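Local coordinates for protein transcriptional regulator (Pyrococcus horikoshii, PDB 1UDD) that is of unknown function but belongs to the TenA homologues, all-helical proteins of the TENA/THI-4/PQQC family, at residues E37-Y42 and I156-E161; N86-L91 and L96-A101; D149-N154 and W162-L167. All coordinates share one frame; numbering follows the deposited sequence.

The three contacts lie in an all-helical chain and touch one another, with contact 1 about 12 to 13 Å, centre to centre, from each of the other two. Contact 1 is the buried one. It is aromatic and apolar, with no hydrogen bond across it. Contacts 2 and 3 are partly buried and join elements close in sequence. Contact 2 combines leucine packing with a backbone hydrogen bond, and contact 3 rests on one leucine laid against a helix backbone. Contacts 1 and 3 both use helix 157-164, at successive places along it. Contact 2 joins helix 82-93 to the start of helix 98-103. Leu90 ties helix 82-93 to contacts 1 and 3.

Contact 1. Residues E37-Y42 and I156-E161; sequences EKFKFY and IKIYRE
Ile158 is the first residue of 156-161 to touch 37-42. Its CG2 methyl lies 3.7 Å from Phe39 CE2, and the two side chains meet at a slant. Ile156, two residues earlier at the N-cap position, sets its CG2 over the centre of one face of the Tyr159 ring. Tyr159 carries most of the contact from this segment. Its ring turns one edge to a face of Phe39. Tyr159 CE1 stands 3.5 Å from both CG and CD2 of Phe39, off the centre of the ring. The ring centroids are 4.8 Å apart and the planes are inclined at 68°, a T-shaped (edge-to-face) pair. The Phe39 ring is placed for this by a first torsion of -174°, with CG opposite the backbone N. Farther out, Tyr159 OH passes 3.7 Å from Phe39 CB and makes its hydrogen bond to the carbonyl of Leu34. This bond holds the far end of the tyrosine. Phe39 also meets Trp162 edge-to-face, and Leu29 of helix 24-31 touches both Phe39 and Tyr159. The contact thus joins the start of the long helix 36-63 to the short helix 157-164, in the interhelical aromatic and aliphatic packing of a TenA-type helical bundle.

Contact 2. Residues N86-L91 and L96-A101; sequences NYVKLL and LTLEDA
The first torsion of Leu91 is -71°, which sets CG opposite the carbonyl carbon and sends the branch toward 96-101. Tyr87, one turn earlier, has its ring swung opposite the backbone N (chi1 179°), and this carries its hydroxyl end to Ala101. The methyl of Ala101 meets the tyrosine at the ring edge, near the ring plane. Its CB is 3.4 Å from Tyr87 OH and 3.9 Å from Tyr87 CE2. Leu91 CG lies over the centre of one face of the same ring. The two leucine methyls then diverge. Leu91 CD1 rests 3.8 Å from Leu98 CA, against the backbone at the start of helix 98-103. Leu91 CD2 faces CB of Leu96, and these two side chains run about at right angles. At the outer side, Val88 CG2 touches Leu98 CG at 4.0 Å. One hydrogen bond joins the segments: Leu96 N donates to Leu91 O at 2.8 Å, and the bond is bent. Thr97 and Asp100 form a capping box at the next helix. Asp100 N donates to Thr97 OG1 at 3.3 Å, and Thr97 N donates in return to Asp100 OD2, a bond modelled too short for its length to be trusted. Thr97 OG1 also donates to Asp100 OD2, at 2.7 Å and from above the carboxylate plane. Tyr87 OH is bonded to the carbonyl of Val43 in helix 36-63. The chemistry is therefore divided: polar bonds fix the backbone turn and the helix start, and apolar side chains of Leu91, Val88, Leu98 and Ala101 pack between the two helices.

Contact 3. Residues D149-N154 and W162-L167; sequences DKLRDN and WGKVYL
Leu151 lays its CD1 methyl over one face of the flat peptide group between Gly163 and Lys164. That methyl is 3.6 Å from Gly163 C and 3.7 Å from Lys164 N. Nearby, Tyr166 turns its edge to a face of Trp162, with CE1 toward the rim, and Trp162 CE2 lies in plane at the edge of the tyrosine. Tyr166 also meets Tyr140 and Tyr171 edge-to-face.

Leu151 makes the whole contact from its segment. Its CG stands opposite the backbone N (chi1 -157°), and the branch points across to the helix. Gly163 has no side chain, and the leucine methyl comes down directly on the main chain, with CD1 3.7 Å from Gly163 CA. The two backbones are close here, with CA atoms of Leu151 and Gly163 7.0 Å apart. The other methyl, CD2, touches Lys164 CG at 4.0 Å. The lysine runs about perpendicular to the leucine, and its amino end leads off from the contact. Leu167 CD2 meets Leu151 CD1 at 3.7 Å, one turn farther on. No hydrogen bond crosses between the segments.

A type I beta turn from Leu151 to Asn154 follows helix 148-151. Asn154 OD1 accepts from Ile156 N near the start of helix 157-164. Leu151 and Leu167 also reach Tyr30 and Ala144 respectively. The arrangement is a short turn-containing link between helices 148-151 and 157-164, packed through Leu151 against the glycine of the second, within an all-helical TenA-type fold.

Contact 1. Residues E37-Y42 and I156-E161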
loop_
_atom_site.group_PDB
_atom_site.type_symbol
_atom_site.label_atom_id
_atom_site.label_comp_id
_atom_site.label_asym_id
_atom_site.label_seq_id
_atom_site.Cartn_x
_atom_site.Cartn_y
_atom_site.Cartn_z
ATOM N N GLU A 37 -32.704 -11.257 -18.946
ATOM C CA GLU A 37 -31.792 -12.219 -18.342
ATOM C C GLU A 37 -30.353 -11.743 -18.388
ATOM O O GLU A 37 -29.578 -12.005 -17.462
ATOM C CB GLU A 37 -31.888 -13.576 -19.036
ATOM C CG GLU A 37 -33.067 -14.417 -18.584
ATOM C CD GLU A 37 -33.179 -14.490 -17.066
ATOM O OE1 GLU A 37 -33.792 -13.576 -16.466
ATOM O OE2 GLU A 37 -32.642 -15.458 -16.476
ATOM N N LYS A 38 -29.994 -11.064 -19.476
ATOM C CA LYS A 38 -28.646 -10.544 -19.639
ATOM C C LYS A 38 -28.405 -9.378 -18.696
ATOM O O LYS A 38 -27.294 -9.187 -18.213
ATOM C CB LYS A 38 -28.410 -10.107 -21.088
ATOM C CG LYS A 38 -28.418 -11.263 -22.065
ATOM C CD LYS A 38 -27.945 -10.854 -23.438
ATOM C CE LYS A 38 -27.560 -12.089 -24.239
ATOM N NZ LYS A 38 -26.978 -11.748 -25.570
ATOM N N PHE A 39 -29.448 -8.603 -18.428
ATOM C CA PHE A 39 -29.327 -7.460 -17.529
ATOM C C PHE A 39 -29.056 -7.967 -16.120
ATOM O O PHE A 39 -28.215 -7.418 -15.404
ATOM C CB PHE A 39 -30.611 -6.621 -17.554
ATOM C CG PHE A 39 -30.529 -5.342 -16.760
ATOM C CD1 PHE A 39 -29.554 -4.390 -17.043
ATOM C CD2 PHE A 39 -31.453 -5.072 -15.753
ATOM C CE1 PHE A 39 -29.497 -3.183 -16.338
ATOM C CE2 PHE A 39 -31.411 -3.872 -15.039
ATOM C CZ PHE A 39 -30.424 -2.919 -15.336
ATOM N N LYS A 40 -29.761 -9.024 -15.722
ATOM C CA LYS A 40 -29.559 -9.582 -14.393
ATOM C C LYS A 40 -28.131 -10.090 -14.225
ATOM O O LYS A 40 -27.540 -9.908 -13.169
ATOM C CB LYS A 40 -30.558 -10.707 -14.112
ATOM C CG LYS A 40 -31.990 -10.225 -13.998
ATOM C CD LYS A 40 -32.925 -11.386 -13.716
ATOM C CE LYS A 40 -34.382 -10.981 -13.825
ATOM N NZ LYS A 40 -35.276 -12.135 -13.501
ATOM N N PHE A 41 -27.576 -10.725 -15.254
ATOM C CA PHE A 41 -26.202 -11.221 -15.157
ATOM C C PHE A 41 -25.247 -10.044 -14.936
ATOM O O PHE A 41 -24.297 -10.131 -14.150
ATOM C CB PHE A 41 -25.793 -11.949 -16.433
ATOM C CG PHE A 41 -24.415 -12.519 -16.372
ATOM C CD1 PHE A 41 -24.184 -13.757 -15.773
ATOM C CD2 PHE A 41 -23.334 -11.805 -16.874
ATOM C CE1 PHE A 41 -22.887 -14.277 -15.674
ATOM C CE2 PHE A 41 -22.040 -12.309 -16.780
ATOM C CZ PHE A 41 -21.813 -13.550 -16.177
ATOM N N TYR A 42 -25.511 -8.956 -15.656
ATOM C CA TYR A 42 -24.722 -7.736 -15.560
ATOM C C TYR A 42 -24.864 -7.118 -14.170
ATOM O O TYR A 42 -23.860 -6.874 -13.489
ATOM C CB TYR A 42 -25.176 -6.740 -16.644
ATOM C CG TYR A 42 -24.741 -5.305 -16.422
ATOM C CD1 TYR A 42 -23.392 -4.934 -16.486
ATOM C CD2 TYR A 42 -25.680 -4.323 -16.123
ATOM C CE1 TYR A 42 -22.996 -3.614 -16.251
ATOM C CE2 TYR A 42 -25.299 -3.008 -15.884
ATOM C CZ TYR A 42 -23.956 -2.662 -15.947
ATOM O OH TYR A 42 -23.592 -1.369 -15.670
ATOM N N ILE A 156 -39.084 -0.713 -21.339
ATOM C CA ILE A 156 -38.836 -1.301 -20.026
ATOM C C ILE A 156 -38.490 -0.314 -18.903
ATOM O O ILE A 156 -37.391 0.248 -18.869
ATOM C CB ILE A 156 -37.724 -2.356 -20.141
ATOM C CG1 ILE A 156 -37.994 -3.236 -21.370
ATOM C CG2 ILE A 156 -37.679 -3.194 -18.879
ATOM C CD1 ILE A 156 -36.969 -4.339 -21.620
ATOM N N LYS A 157 -39.426 -0.139 -17.969
ATOM C CA LYS A 157 -39.257 0.792 -16.850
ATOM C C LYS A 157 -37.973 0.659 -16.043
ATOM O O LYS A 157 -37.372 1.667 -15.665
ATOM C CB LYS A 157 -40.445 0.703 -15.886
ATOM C CG LYS A 157 -40.361 1.689 -14.717
ATOM C CD LYS A 157 -41.704 1.852 -14.017
ATOM C CE LYS A 157 -41.682 3.021 -13.035
ATOM N NZ LYS A 157 -43.046 3.437 -12.574
ATOM N N ILE A 158 -37.564 -0.572 -15.761
ATOM C CA ILE A 158 -36.351 -0.797 -14.984
ATOM C C ILE A 158 -35.140 -0.232 -15.723
ATOM O O ILE A 158 -34.284 0.416 -15.117
ATOM C CB ILE A 158 -36.131 -2.301 -14.694
ATOM C CG1 ILE A 158 -37.181 -2.790 -13.690
ATOM C CG2 ILE A 158 -34.732 -2.534 -14.126
ATOM C CD1 ILE A 158 -37.009 -4.231 -13.286
ATOM N N TYR A 159 -35.073 -0.477 -17.029
ATOM C CA TYR A 159 -33.974 0.038 -17.827
ATOM C C TYR A 159 -34.004 1.564 -17.819
ATOM O O TYR A 159 -32.959 2.209 -17.764
ATOM C CB TYR A 159 -34.070 -0.456 -19.268
ATOM C CG TYR A 159 -33.849 -1.931 -19.441
ATOM C CD1 TYR A 159 -33.465 -2.733 -18.369
ATOM C CD2 TYR A 159 -34.027 -2.534 -20.683
ATOM C CE1 TYR A 159 -33.269 -4.103 -18.533
ATOM C CE2 TYR A 159 -33.832 -3.900 -20.858
ATOM C CZ TYR A 159 -33.459 -4.679 -19.782
ATOM O OH TYR A 159 -33.310 -6.040 -19.943
ATOM N N ARG A 160 -35.200 2.146 -17.873
ATOM C CA ARG A 160 -35.310 3.601 -17.878
ATOM C C ARG A 160 -34.820 4.194 -16.573
ATOM O O ARG A 160 -34.073 5.168 -16.575
ATOM C CB ARG A 160 -36.749 4.060 -18.117
ATOM C CG ARG A 160 -37.280 3.825 -19.521
ATOM C CD ARG A 160 -38.445 4.764 -19.805
ATOM N NE ARG A 160 -39.504 4.647 -18.807
ATOM C CZ ARG A 160 -40.405 3.673 -18.782
ATOM N NH1 ARG A 160 -40.391 2.723 -19.707
ATOM N NH2 ARG A 160 -41.319 3.646 -17.823
ATOM N N GLU A 161 -35.251 3.620 -15.458
ATOM C CA GLU A 161 -34.832 4.120 -14.161
ATOM C C GLU A 161 -33.307 4.033 -14.121
ATOM O O GLU A 161 -32.620 5.010 -13.828
ATOM C CB GLU A 161 -35.429 3.262 -13.040
ATOM C CG GLU A 161 -36.927 3.002 -13.162
ATOM C CD GLU A 161 -37.485 2.223 -11.975
ATOM O OE1 GLU A 161 -37.684 2.832 -10.901
ATOM O OE2 GLU A 161 -37.716 1.000 -12.117
#

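Contact 2. Residues N86-L91 and L96-A101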
loop_
_atom_site.group_PDB
_atom_site.type_symbol
_atom_site.label_atom_id
_atom_site.label_comp_id
_atom_site.label_asym_id
_atom_site.label_seq_id
_atom_site.Cartn_x
_atom_site.Cartn_y
_atom_site.Cartn_z
ATOM N N ASN A 86 -29.367 1.703 -3.257
ATOM C CA ASN A 86 -29.979 1.807 -4.575
ATOM C C ASN A 86 -29.819 0.487 -5.313
ATOM O O ASN A 86 -30.746 0.011 -5.960
ATOM C CB ASN A 86 -29.313 2.902 -5.399
ATOM C CG ASN A 86 -29.551 4.281 -4.836
ATOM O OD1 ASN A 86 -30.676 4.633 -4.488
ATOM N ND2 ASN A 86 -28.496 5.078 -4.757
ATOM N N TYR A 87 -28.627 -0.098 -5.211
ATOM C CA TYR A 87 -28.326 -1.363 -5.864
ATOM C C TYR A 87 -29.266 -2.443 -5.342
ATOM O O TYR A 87 -29.731 -3.287 -6.112
ATOM C CB TYR A 87 -26.872 -1.745 -5.597
ATOM C CG TYR A 87 -26.418 -3.058 -6.186
ATOM C CD1 TYR A 87 -26.406 -3.269 -7.562
ATOM C CD2 TYR A 87 -25.948 -4.080 -5.359
ATOM C CE1 TYR A 87 -25.933 -4.470 -8.100
ATOM C CE2 TYR A 87 -25.470 -5.285 -5.884
ATOM C CZ TYR A 87 -25.468 -5.475 -7.249
ATOM O OH TYR A 87 -25.021 -6.681 -7.750
ATOM N N VAL A 88 -29.546 -2.414 -4.039
ATOM C CA VAL A 88 -30.449 -3.394 -3.444
ATOM C C VAL A 88 -31.859 -3.220 -4.012
ATOM O O VAL A 88 -32.532 -4.208 -4.320
ATOM C CB VAL A 88 -30.489 -3.268 -1.899
ATOM C CG1 VAL A 88 -31.691 -4.031 -1.326
ATOM C CG2 VAL A 88 -29.204 -3.830 -1.314
ATOM N N LYS A 89 -32.297 -1.968 -4.159
ATOM C CA LYS A 89 -33.624 -1.680 -4.705
ATOM C C LYS A 89 -33.729 -2.188 -6.137
ATOM O O LYS A 89 -34.776 -2.698 -6.548
ATOM C CB LYS A 89 -33.924 -0.177 -4.671
ATOM C CG LYS A 89 -34.097 0.381 -3.274
ATOM C CD LYS A 89 -34.623 1.814 -3.278
ATOM C CE LYS A 89 -34.681 2.374 -1.857
ATOM N NZ LYS A 89 -35.114 3.807 -1.796
ATOM N N LEU A 90 -32.644 -2.043 -6.894
ATOM C CA LEU A 90 -32.606 -2.512 -8.276
ATOM C C LEU A 90 -32.662 -4.036 -8.272
ATOM O O LEU A 90 -33.421 -4.643 -9.036
ATOM C CB LEU A 90 -31.323 -2.046 -8.970
ATOM C CG LEU A 90 -30.981 -2.672 -10.327
ATOM C CD1 LEU A 90 -32.142 -2.486 -11.315
ATOM C CD2 LEU A 90 -29.701 -2.027 -10.862
ATOM N N LEU A 91 -31.851 -4.653 -7.417
ATOM C CA LEU A 91 -31.828 -6.110 -7.304
ATOM C C LEU A 91 -33.229 -6.639 -7.010
ATOM O O LEU A 91 -33.629 -7.692 -7.518
ATOM C CB LEU A 91 -30.899 -6.539 -6.172
ATOM C CG LEU A 91 -29.398 -6.363 -6.390
ATOM C CD1 LEU A 91 -28.686 -6.571 -5.068
ATOM C CD2 LEU A 91 -28.895 -7.346 -7.451
ATOM N N LEU A 96 -34.022 -10.431 -7.105
ATOM C CA LEU A 96 -32.706 -10.878 -6.671
ATOM C C LEU A 96 -32.469 -10.224 -5.330
ATOM O O LEU A 96 -33.135 -9.239 -4.994
ATOM C CB LEU A 96 -31.628 -10.435 -7.662
ATOM C CG LEU A 96 -31.694 -11.112 -9.030
ATOM C CD1 LEU A 96 -30.750 -10.433 -10.018
ATOM C CD2 LEU A 96 -31.348 -12.585 -8.854
ATOM N N THR A 97 -31.540 -10.772 -4.558
ATOM C CA THR A 97 -31.221 -10.223 -3.241
ATOM C C THR A 97 -29.721 -9.940 -3.163
ATOM O O THR A 97 -28.936 -10.537 -3.900
ATOM C CB THR A 97 -31.577 -11.220 -2.107
ATOM O OG1 THR A 97 -30.693 -12.341 -2.173
ATOM C CG2 THR A 97 -33.008 -11.713 -2.251
ATOM N N LEU A 98 -29.327 -9.044 -2.262
ATOM C CA LEU A 98 -27.914 -8.712 -2.081
ATOM C C LEU A 98 -27.142 -10.022 -1.910
ATOM O O LEU A 98 -26.025 -10.179 -2.422
ATOM C CB LEU A 98 -27.737 -7.831 -0.839
ATOM C CG LEU A 98 -26.572 -6.829 -0.846
ATOM C CD1 LEU A 98 -26.405 -6.238 0.558
ATOM C CD2 LEU A 98 -25.284 -7.507 -1.290
ATOM N N GLU A 99 -27.763 -10.966 -1.204
ATOM C CA GLU A 99 -27.166 -12.270 -0.950
ATOM C C GLU A 99 -26.739 -12.911 -2.265
ATOM O O GLU A 99 -25.634 -13.449 -2.380
ATOM C CB GLU A 99 -28.179 -13.178 -0.236
ATOM C CG GLU A 99 -29.185 -12.420 0.645
ATOM C CD GLU A 99 -30.290 -13.320 1.220
ATOM O OE1 GLU A 99 -30.008 -14.082 2.175
ATOM O OE2 GLU A 99 -31.439 -13.267 0.710
ATOM N N ASP A 100 -27.626 -12.855 -3.255
ATOM C CA ASP A 100 -27.347 -13.412 -4.573
ATOM C C ASP A 100 -26.132 -12.702 -5.179
ATOM O O ASP A 100 -25.253 -13.335 -5.767
ATOM C CB ASP A 100 -28.563 -13.226 -5.490
ATOM C CG ASP A 100 -29.834 -13.839 -4.914
ATOM O OD1 ASP A 100 -29.832 -15.055 -4.641
ATOM O OD2 ASP A 100 -30.831 -13.107 -4.734
ATOM N N ALA A 101 -26.097 -11.379 -5.028
ATOM C CA ALA A 101 -24.991 -10.577 -5.553
ATOM C C ALA A 101 -23.692 -11.001 -4.878
ATOM O O ALA A 101 -22.734 -11.390 -5.545
ATOM C CB ALA A 101 -25.253 -9.096 -5.303
#

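Contact 3. Residues D149-N154 and W162-L167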
loop_
_atom_site.group_PDB
_atom_site.type_symbol
_atom_site.label_atom_id
_atom_site.label_comp_id
_atom_site.label_asym_id
_atom_site.label_seq_id
_atom_site.Cartn_x
_atom_site.Cartn_y
_atom_site.Cartn_z
ATOM N N ASP A 149 -31.995 9.717 -26.486
ATOM C CA ASP A 149 -33.280 9.576 -27.168
ATOM C C ASP A 149 -33.889 8.186 -26.997
ATOM O O ASP A 149 -35.065 8.063 -26.651
ATOM C CB ASP A 149 -33.117 9.918 -28.658
ATOM C CG ASP A 149 -31.930 9.204 -29.305
ATOM O OD1 ASP A 149 -30.811 9.230 -28.737
ATOM O OD2 ASP A 149 -32.115 8.624 -30.397
ATOM N N LYS A 150 -33.089 7.149 -27.235
ATOM C CA LYS A 150 -33.550 5.771 -27.093
ATOM C C LYS A 150 -34.049 5.519 -25.674
ATOM O O LYS A 150 -34.997 4.759 -25.454
ATOM C CB LYS A 150 -32.420 4.774 -27.355
ATOM C CG LYS A 150 -31.837 4.747 -28.749
ATOM C CD LYS A 150 -30.897 3.542 -28.862
ATOM C CE LYS A 150 -30.239 3.462 -30.226
ATOM N NZ LYS A 150 -29.393 4.666 -30.481
ATOM N N LEU A 151 -33.393 6.151 -24.708
ATOM C CA LEU A 151 -33.765 5.959 -23.319
ATOM C C LEU A 151 -35.137 6.545 -23.041
ATOM O O LEU A 151 -36.011 5.856 -22.520
ATOM C CB LEU A 151 -32.723 6.599 -22.398
ATOM C CG LEU A 151 -32.641 6.063 -20.966
ATOM C CD1 LEU A 151 -31.558 6.802 -20.232
ATOM C CD2 LEU A 151 -33.962 6.234 -20.243
ATOM N N ARG A 152 -35.325 7.814 -23.397
ATOM C CA ARG A 152 -36.599 8.488 -23.164
ATOM C C ARG A 152 -37.740 7.780 -23.887
ATOM O O ARG A 152 -38.902 8.159 -23.759
ATOM C CB ARG A 152 -36.530 9.959 -23.613
ATOM C CG ARG A 152 -36.563 10.190 -25.124
ATOM C CD ARG A 152 -37.060 11.608 -25.463
ATOM N NE ARG A 152 -36.013 12.516 -25.933
ATOM C CZ ARG A 152 -34.954 12.890 -25.221
ATOM N NH1 ARG A 152 -34.777 12.438 -23.985
ATOM N NH2 ARG A 152 -34.072 13.726 -25.741
ATOM N N ASP A 153 -37.405 6.733 -24.628
ATOM C CA ASP A 153 -38.405 5.995 -25.374
ATOM C C ASP A 153 -38.339 4.490 -25.102
ATOM O O ASP A 153 -39.007 3.705 -25.772
ATOM C CB ASP A 153 -38.210 6.279 -26.862
ATOM C CG ASP A 153 -39.460 6.056 -27.661
ATOM O OD1 ASP A 153 -39.839 4.884 -27.860
ATOM O OD2 ASP A 153 -40.072 7.058 -28.083
ATOM N N ASN A 154 -37.541 4.095 -24.112
ATOM C CA ASN A 154 -37.381 2.685 -23.756
ATOM C C ASN A 154 -38.653 2.115 -23.114
ATOM O O ASN A 154 -39.181 2.671 -22.147
ATOM C CB ASN A 154 -36.203 2.525 -22.792
ATOM C CG ASN A 154 -35.798 1.066 -22.587
ATOM O OD1 ASN A 154 -36.642 0.198 -22.360
ATOM N ND2 ASN A 154 -34.493 0.797 -22.656
ATOM N N TRP A 162 -32.795 2.849 -14.437
ATOM C CA TRP A 162 -31.360 2.594 -14.449
ATOM C C TRP A 162 -30.587 3.643 -15.246
ATOM O O TRP A 162 -29.613 4.213 -14.760
ATOM C CB TRP A 162 -31.082 1.209 -15.040
ATOM C CG TRP A 162 -29.631 0.869 -15.067
ATOM C CD1 TRP A 162 -28.893 0.334 -14.048
ATOM C CD2 TRP A 162 -28.724 1.094 -16.148
ATOM N NE1 TRP A 162 -27.578 0.212 -14.430
ATOM C CE2 TRP A 162 -27.445 0.673 -15.716
ATOM C CE3 TRP A 162 -28.865 1.616 -17.444
ATOM C CZ2 TRP A 162 -26.306 0.754 -16.536
ATOM C CZ3 TRP A 162 -27.733 1.697 -18.261
ATOM C CH2 TRP A 162 -26.469 1.265 -17.798
ATOM N N GLY A 163 -31.039 3.905 -16.467
ATOM C CA GLY A 163 -30.355 4.858 -17.317
ATOM C C GLY A 163 -30.393 6.317 -16.911
ATOM O O GLY A 163 -29.372 7.006 -16.978
ATOM N N LYS A 164 -31.558 6.794 -16.490
ATOM C CA LYS A 164 -31.713 8.195 -16.112
ATOM C C LYS A 164 -30.708 8.685 -15.079
ATOM O O LYS A 164 -30.378 9.872 -15.043
ATOM C CB LYS A 164 -33.148 8.450 -15.627
ATOM C CG LYS A 164 -34.195 8.157 -16.706
ATOM C CD LYS A 164 -35.613 8.595 -16.325
ATOM C CE LYS A 164 -36.173 7.816 -15.135
ATOM N NZ LYS A 164 -35.580 8.253 -13.842
ATOM N N VAL A 165 -30.201 7.780 -14.251
ATOM C CA VAL A 165 -29.240 8.176 -13.230
ATOM C C VAL A 165 -28.025 8.893 -13.837
ATOM O O VAL A 165 -27.536 9.891 -13.297
ATOM C CB VAL A 165 -28.740 6.958 -12.430
ATOM C CG1 VAL A 165 -27.815 7.415 -11.325
ATOM C CG2 VAL A 165 -29.914 6.192 -11.851
ATOM N N TYR A 166 -27.560 8.403 -14.978
ATOM C CA TYR A 166 -26.385 8.985 -15.609
ATOM C C TYR A 166 -26.574 10.316 -16.337
ATOM O O TYR A 166 -25.587 10.984 -16.662
ATOM C CB TYR A 166 -25.739 7.932 -16.515
ATOM C CG TYR A 166 -25.539 6.623 -15.777
ATOM C CD1 TYR A 166 -26.266 5.490 -16.126
ATOM C CD2 TYR A 166 -24.668 6.541 -14.692
ATOM C CE1 TYR A 166 -26.139 4.298 -15.418
ATOM C CE2 TYR A 166 -24.531 5.353 -13.966
ATOM C CZ TYR A 166 -25.274 4.234 -14.339
ATOM O OH TYR A 166 -25.162 3.059 -13.638
ATOM N N LEU A 167 -27.827 10.723 -16.553
ATOM C CA LEU A 167 -28.120 12.003 -17.211
ATOM C C LEU A 167 -28.374 13.125 -16.205
ATOM O O LEU A 167 -28.450 14.293 -16.582
ATOM C CB LEU A 167 -29.361 11.901 -18.106
ATOM C CG LEU A 167 -29.370 11.020 -19.346
ATOM C CD1 LEU A 167 -28.133 11.307 -20.178
ATOM C CD2 LEU A 167 -29.435 9.568 -18.933
#